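Local atomic coordinates of pheromone cOB1/lipoprotein, YaeC family (PDB entry 4EF1), a protein that probably binds methionine as the substrate-binding lipoprotein of an ABC-type uptake system and also serves as the precursor of the pheromone cOB1. Residues L43-L48 and N56-V61; A78-L83 and P200-I205. All coordinates share one frame; numbering follows the deposited sequence. Where two conformers were deposited one is given.

How the interactions relate
Interactions 1 and 2 meet where strands 55-60 and 203-208 run side by side and Gln59 O probably accepts a hydrogen bond from Ile204 N at 2.8 Å. Interaction 1 is wholly buried and packs helix 43-50 against strand 55-60 through a cluster of side-chain amides and one aromatic ring. Interaction 2, only partly buried, joins strands 75-83 and 203-208 mainly by backbone bonds. Both touch the same selenomethionine, but differently: residues 56-61 meet its side chain with a backbone carbonyl, carbon atoms and ring surfaces, whereas Asn203 of interaction 2 grips its polar amino-acid end.

Interaction 1: residues L43-L48 and N56-V61; sequences LPNKAL and NYFQHV. With MSE (selenomethionine), chain C.
Pro44 sets its CB-CG edge over one face of the Phe58 ring, the two side chains crossing at about a right angle, with Pro44 CG 3.9 Å from the ring centroid and only 3° off its normal, a clear CH-pi contact. Gln59 CB covers the opposite face, and the amide of Asn45 sits at the ring edge, where Asn45 ND2 lies 3.6 Å from Phe58 CZ. That amide is the centre of a small polar network. Asn45 and Gln59 meet tip to tip and bond twice: Asn45 ND2 donates to Gln59 OE1 in a nearly straight bond (3.1 Å, 167°), while Gln59 NE2 returns a bond of 3.0 Å to a lone pair of Asn45 OD1. The same OD1 accepts a second hydrogen from Asn56 ND2 at 3.1 Å, this donor being tilted from the carbonyl plane. Asn56 ND2 also makes a weak bond to Pro44 O, and Leu48 CD2 packs against it.

In this type II periplasmic-binding-protein fold, the network fastens helix 43-50 to strand 55-60 of the six-stranded sheet, near the point where the chain turns a corner at Phe58 and runs on into the ligand pocket. Phe58 CG stands between the backbone N and the carbonyl carbon (chi1 85°), which turns the ring back toward the helix. The selenomethionine methyl CE approaches Phe58 CE2 obliquely, and Gln59 CB also touches it. Farther on, the selenium lies over the face of the His60 ring, 3.5 Å from His60 NE2. That nitrogen is hydrogen-bonded to Asp113, and His60 ND1 caps the next helix at Phe63 N, so both ring nitrogens help fix the orientation of the face met by selenium.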
loop_
_atom_site.group_PDB
_atom_site.type_symbol
_atom_site.label_atom_id
_atom_site.label_comp_id
_atom_site.label_asym_id
_atom_site.label_seq_id
_atom_site.Cartn_x
_atom_site.Cartn_y
_atom_site.Cartn_z
ATOM N N LEU A 43 3.293 -2.623 -13.568
ATOM C CA LEU A 43 2.479 -3.320 -14.563
ATOM C C LEU A 43 0.952 -3.153 -14.443
ATOM O O LEU A 43 0.297 -3.053 -15.479
ATOM C CB LEU A 43 2.864 -4.800 -14.693
ATOM C CG LEU A 43 4.245 -5.101 -15.352
ATOM C CD1 LEU A 43 4.447 -6.617 -15.416
ATOM C CD2 LEU A 43 4.415 -4.521 -16.767
ATOM N N PRO A 44 0.404 -3.095 -13.226
ATOM C CA PRO A 44 -1.055 -2.828 -13.097
ATOM C C PRO A 44 -1.518 -1.495 -13.679
ATOM O O PRO A 44 -2.651 -1.403 -14.198
ATOM C CB PRO A 44 -1.319 -2.881 -11.600
ATOM C CG PRO A 44 -0.094 -3.435 -10.975
ATOM C CD PRO A 44 1.045 -3.292 -11.900
ATOM N N ASN A 45 -0.683 -0.465 -13.564
ATOM C CA ASN A 45 -0.960 0.795 -14.242
ATOM C C ASN A 45 -0.747 0.709 -15.749
ATOM O O ASN A 45 -1.588 1.227 -16.493
ATOM C CB ASN A 45 -0.190 1.962 -13.625
ATOM C CG ASN A 45 -0.827 2.479 -12.326
ATOM O OD1 ASN A 45 -2.035 2.394 -12.139
ATOM N ND2 ASN A 45 -0.017 3.088 -11.465
ATOM N N LYS A 46 0.343 0.069 -16.214
ATOM C CA LYS A 46 0.542 -0.150 -17.653
ATOM C C LYS A 46 -0.659 -0.897 -18.225
ATOM O O LYS A 46 -1.213 -0.510 -19.252
ATOM C CB LYS A 46 1.839 -0.925 -17.968
ATOM C CG LYS A 46 3.129 -0.134 -17.712
ATOM C CD LYS A 46 4.387 -0.797 -18.288
ATOM C CE LYS A 46 5.616 0.094 -18.123
ATOM N NZ LYS A 46 5.504 1.399 -18.835
ATOM N N ALA A 47 -1.064 -1.964 -17.552
ATOM C CA ALA A 47 -2.211 -2.786 -17.979
ATOM C C ALA A 47 -3.557 -2.017 -18.084
ATOM O O ALA A 47 -4.362 -2.273 -18.969
ATOM C CB ALA A 47 -2.347 -4.007 -17.059
ATOM N N LEU A 48 -3.806 -1.101 -17.138
ATOM C CA LEU A 48 -5.002 -0.272 -17.148
ATOM C C LEU A 48 -4.981 0.683 -18.328
ATOM O O LEU A 48 -5.966 0.816 -19.046
ATOM C CB LEU A 48 -5.176 0.470 -15.816
ATOM C CG LEU A 48 -6.347 1.453 -15.679
ATOM C CD1 LEU A 48 -7.651 0.660 -15.855
ATOM C CD2 LEU A 48 -6.290 2.146 -14.321
ATOM N N ASN A 56 -7.921 -1.158 -11.721
ATOM C CA ASN A 56 -6.932 -1.774 -10.842
ATOM C C ASN A 56 -7.195 -1.452 -9.375
ATOM O O ASN A 56 -7.943 -0.519 -9.018
ATOM C CB ASN A 56 -5.479 -1.602 -11.340
ATOM C CG ASN A 56 -4.971 -0.169 -11.253
ATOM O OD1 ASN A 56 -5.240 0.574 -10.275
ATOM N ND2 ASN A 56 -4.178 0.209 -12.242
ATOM N N TYR A 57 -6.628 -2.301 -8.530
ATOM C CA TYR A 57 -6.795 -2.264 -7.100
ATOM C C TYR A 57 -5.462 -2.710 -6.456
ATOM O O TYR A 57 -5.233 -3.901 -6.207
ATOM C CB TYR A 57 -7.928 -3.233 -6.725
ATOM C CG TYR A 57 -8.253 -3.326 -5.237
ATOM C CD1 TYR A 57 -8.104 -2.234 -4.351
ATOM C CD2 TYR A 57 -8.767 -4.515 -4.712
ATOM C CE1 TYR A 57 -8.449 -2.346 -2.981
ATOM C CE2 TYR A 57 -9.101 -4.629 -3.371
ATOM C CZ TYR A 57 -8.940 -3.571 -2.502
ATOM O OH TYR A 57 -9.325 -3.782 -1.195
ATOM N N PHE A 58 -4.598 -1.731 -6.177
ATOM C CA PHE A 58 -3.266 -2.001 -5.617
ATOM C C PHE A 58 -2.577 -0.776 -4.993
ATOM O O PHE A 58 -1.656 -0.950 -4.201
ATOM C CB PHE A 58 -2.342 -2.619 -6.707
ATOM C CG PHE A 58 -1.666 -1.594 -7.562
ATOM C CD1 PHE A 58 -2.358 -0.960 -8.579
ATOM C CD2 PHE A 58 -0.340 -1.276 -7.360
ATOM C CE1 PHE A 58 -1.741 -0.015 -9.355
ATOM C CE2 PHE A 58 0.284 -0.315 -8.135
ATOM C CZ PHE A 58 -0.415 0.309 -9.134
ATOM N N GLN A 59 -2.955 0.437 -5.383
ATOM C CA GLN A 59 -2.204 1.658 -5.003
ATOM C C GLN A 59 -2.986 2.634 -4.154
ATOM O O GLN A 59 -4.217 2.684 -4.244
ATOM C CB GLN A 59 -1.758 2.402 -6.264
ATOM C CG GLN A 59 -2.856 3.028 -7.108
ATOM C CD GLN A 59 -2.449 3.397 -8.531
ATOM O OE1 GLN A 59 -1.366 3.947 -8.763
ATOM N NE2 GLN A 59 -3.338 3.088 -9.506
ATOM N N HIS A 60 -2.245 3.453 -3.397
ATOM C CA HIS A 60 -2.783 4.576 -2.652
ATOM C C HIS A 60 -2.659 5.856 -3.465
ATOM O O HIS A 60 -1.989 5.858 -4.483
ATOM C CB HIS A 60 -2.152 4.690 -1.247
ATOM C CG HIS A 60 -0.626 4.702 -1.206
ATOM N ND1 HIS A 60 0.118 5.660 -1.813
ATOM C CD2 HIS A 60 0.261 3.929 -0.473
ATOM C CE1 HIS A 60 1.436 5.452 -1.554
ATOM N NE2 HIS A 60 1.532 4.399 -0.733
ATOM N N VAL A 61 -3.341 6.922 -3.047
ATOM C CA VAL A 61 -3.425 8.186 -3.803
ATOM C C VAL A 61 -2.082 8.892 -4.040
ATOM O O VAL A 61 -1.815 9.335 -5.138
ATOM C CB VAL A 61 -4.480 9.181 -3.223
ATOM C CG1 VAL A 61 -4.436 10.542 -3.938
ATOM C CG2 VAL A 61 -5.896 8.584 -3.343
HETATM N N MSE C 301 -0.674 -1.950 -0.758
HETATM C CA MSE C 301 0.405 -0.887 -0.671
HETATM C C MSE C 301 0.311 -0.047 0.605
HETATM O O MSE C 301 -0.794 0.363 0.992
HETATM O OXT MSE C 301 1.357 0.299 1.220
HETATM C CB MSE C 301 0.426 0.011 -1.908
HETATM C CG MSE C 301 1.593 1.003 -1.981
HETATM SE SE MSE C 301 1.341 2.248 -3.425
HETATM C CE MSE C 301 1.573 1.025 -4.979
#

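Interaction 2: residues A78-L83 and P200-I205; sequences AGAIHL and PYANII. With MSE (selenomethionine), chain C.
Asn203 OD1 takes hydrogen bonds from the amino group of the bound selenomethionine, 2.9 Å from the ligand N, and from His15 NE2, while the CB of the same residue rests over the ring of His82. The other arm of the amide, Asn203 ND2, donates to the ligand carboxylate oxygen O at 2.9 Å (160°), so one side chain grips both the alpha-amino group and the carboxylate. A weak bond from ND2 to Tyr201 O further restrains the amide.

Asn203 CB stands 3.9 Å from the centroid of the His82 ring, offset toward its rim, in a CH-pi contact. The imidazole itself is held by other partners, Tyr57 OH at ND1 and Glu84 at NE2; since Glu84 also bonds the ligand, His82 is a second-shell residue touching two that bind the ligand, Asn203 and Glu84.

Backbone bonds set this arrangement. Asn203 N donates to His82 O at 2.6 Å and Ile81 N to Asn203 O at 2.8 Å, both almost straight; one strand residue thus faces two on its neighbour. Toward the other end, Ile205 N bonds to Gly79 O at 3.0 Å. The backbone angles of Gly79 would press a CB against the preceding carbonyl oxygen, a position suited to glycine.

Apolar side chains add to the backbone bonds. Ala80 CB meets Ala202 CB at 3.5 Å, Leu83 CD2 lies against Ala202, and Ile81 and Ile205 touch through their CG1 atoms, with helix 215-225 packed against both.

Ile81 and His82 paired with Asn203 form a classic beta bulge between antiparallel strands, set in the binding-protein sheet where it borders the amino-acid pocket.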
loop_
_atom_site.group_PDB
_atom_site.type_symbol
_atom_site.label_atom_id
_atom_site.label_comp_id
_atom_site.label_asym_id
_atom_site.label_seq_id
_atom_site.Cartn_x
_atom_site.Cartn_y
_atom_site.Cartn_z
ATOM N N ALA A 78 -11.531 5.946 -8.485
ATOM C CA ALA A 78 -12.925 5.514 -8.289
ATOM C C ALA A 78 -13.347 5.340 -6.818
ATOM O O ALA A 78 -14.523 5.090 -6.544
ATOM C CB ALA A 78 -13.181 4.227 -9.044
ATOM N N GLY A 79 -12.407 5.365 -5.882
ATOM C CA GLY A 79 -12.757 5.360 -4.459
ATOM C C GLY A 79 -11.790 4.540 -3.622
ATOM O O GLY A 79 -11.308 3.516 -4.055
ATOM N N ALA A 80 -11.528 5.011 -2.404
ATOM C CA ALA A 80 -10.671 4.300 -1.450
ATOM C C ALA A 80 -11.448 3.114 -0.875
ATOM O O ALA A 80 -12.644 3.242 -0.523
ATOM C CB ALA A 80 -10.269 5.215 -0.323
ATOM N N ILE A 81 -10.742 2.017 -0.684
ATOM C CA ILE A 81 -11.325 0.781 -0.153
ATOM C C ILE A 81 -10.750 0.358 1.207
ATOM O O ILE A 81 -11.482 -0.055 2.094
ATOM C CB ILE A 81 -11.151 -0.342 -1.136
ATOM C CG1 ILE A 81 -11.691 0.017 -2.508
ATOM C CG2 ILE A 81 -11.822 -1.619 -0.617
ATOM C CD1 ILE A 81 -13.146 0.438 -2.595
ATOM N N HIS A 82 -9.444 0.483 1.387
ATOM C CA HIS A 82 -8.781 0.054 2.628
ATOM C C HIS A 82 -7.418 0.652 2.851
ATOM O O HIS A 82 -6.777 1.066 1.919
ATOM C CB HIS A 82 -8.648 -1.466 2.653
ATOM C CG HIS A 82 -7.524 -2.013 1.793
ATOM N ND1 HIS A 82 -7.717 -2.450 0.542
ATOM C CD2 HIS A 82 -6.189 -2.241 2.084
ATOM C CE1 HIS A 82 -6.594 -2.927 0.056
ATOM N NE2 HIS A 82 -5.633 -2.779 0.996
ATOM N N LEU A 83 -6.955 0.583 4.109
ATOM C CA LEU A 83 -5.627 1.052 4.563
ATOM C C LEU A 83 -4.764 -0.155 4.950
ATOM O O LEU A 83 -5.279 -1.211 5.440
ATOM C CB LEU A 83 -5.770 1.912 5.835
ATOM C CG LEU A 83 -6.848 2.979 5.942
ATOM C CD1 LEU A 83 -6.787 3.750 7.262
ATOM C CD2 LEU A 83 -6.749 3.923 4.750
ATOM N N PRO A 200 -4.180 8.850 4.728
ATOM C CA PRO A 200 -3.826 9.306 3.375
ATOM C C PRO A 200 -3.339 8.189 2.447
ATOM O O PRO A 200 -3.288 8.387 1.251
ATOM C CB PRO A 200 -2.700 10.319 3.623
ATOM C CG PRO A 200 -2.621 10.500 5.110
ATOM C CD PRO A 200 -3.131 9.228 5.693
ATOM N N TYR A 201 -3.012 7.027 2.994
ATOM C CA TYR A 201 -2.524 5.895 2.218
ATOM C C TYR A 201 -3.582 4.811 1.967
ATOM O O TYR A 201 -3.238 3.665 1.786
ATOM C CB TYR A 201 -1.258 5.302 2.883
ATOM C CG TYR A 201 -0.218 6.370 2.970
ATOM C CD1 TYR A 201 0.451 6.807 1.828
ATOM C CD2 TYR A 201 -0.001 7.076 4.189
ATOM C CE1 TYR A 201 1.332 7.883 1.894
ATOM C CE2 TYR A 201 0.906 8.100 4.257
ATOM C CZ TYR A 201 1.572 8.497 3.116
ATOM O OH TYR A 201 2.428 9.521 3.197
ATOM N N ALA A 202 -4.841 5.198 1.878
ATOM C CA ALA A 202 -5.926 4.252 1.520
ATOM C C ALA A 202 -5.670 3.744 0.089
ATOM O O ALA A 202 -5.272 4.505 -0.795
ATOM C CB ALA A 202 -7.323 4.923 1.631
ATOM N N ASN A 203 -5.842 2.457 -0.097
ATOM C CA ASN A 203 -5.706 1.824 -1.394
ATOM C C ASN A 203 -7.017 2.004 -2.160
ATOM O O ASN A 203 -8.099 1.793 -1.597
ATOM C CB ASN A 203 -5.361 0.351 -1.259
ATOM C CG ASN A 203 -3.898 0.116 -0.910
ATOM O OD1 ASN A 203 -3.294 -0.893 -1.308
ATOM N ND2 ASN A 203 -3.311 1.064 -0.157
ATOM N N ILE A 204 -6.904 2.309 -3.455
ATOM C CA ILE A 204 -8.052 2.699 -4.259
ATOM C C ILE A 204 -8.350 1.772 -5.440
ATOM O O ILE A 204 -7.521 0.942 -5.861
ATOM C CB ILE A 204 -7.885 4.137 -4.856
ATOM C CG1 ILE A 204 -6.750 4.207 -5.902
ATOM C CG2 ILE A 204 -7.715 5.197 -3.790
ATOM C CD1 ILE A 204 -6.589 5.580 -6.517
ATOM N N ILE A 205 -9.544 1.969 -5.990
ATOM C CA ILE A 205 -9.887 1.413 -7.298
ATOM C C ILE A 205 -9.577 2.543 -8.257
ATOM O O ILE A 205 -10.088 3.621 -8.086
ATOM C CB ILE A 205 -11.355 1.039 -7.442
ATOM C CG1 ILE A 205 -11.732 -0.044 -6.429
ATOM C CG2 ILE A 205 -11.663 0.579 -8.869
ATOM C CD1 ILE A 205 -10.995 -1.351 -6.625
HETATM N N MSE C 301 -0.674 -1.950 -0.758
HETATM C CA MSE C 301 0.405 -0.887 -0.671
HETATM C C MSE C 301 0.311 -0.047 0.605
HETATM O O MSE C 301 -0.794 0.363 0.992
HETATM O OXT MSE C 301 1.357 0.299 1.220
HETATM C CB MSE C 301 0.426 0.011 -1.908
HETATM C CG MSE C 301 1.593 1.003 -1.981
HETATM SE SE MSE C 301 1.341 2.248 -3.425
HETATM C CE MSE C 301 1.573 1.025 -4.979
#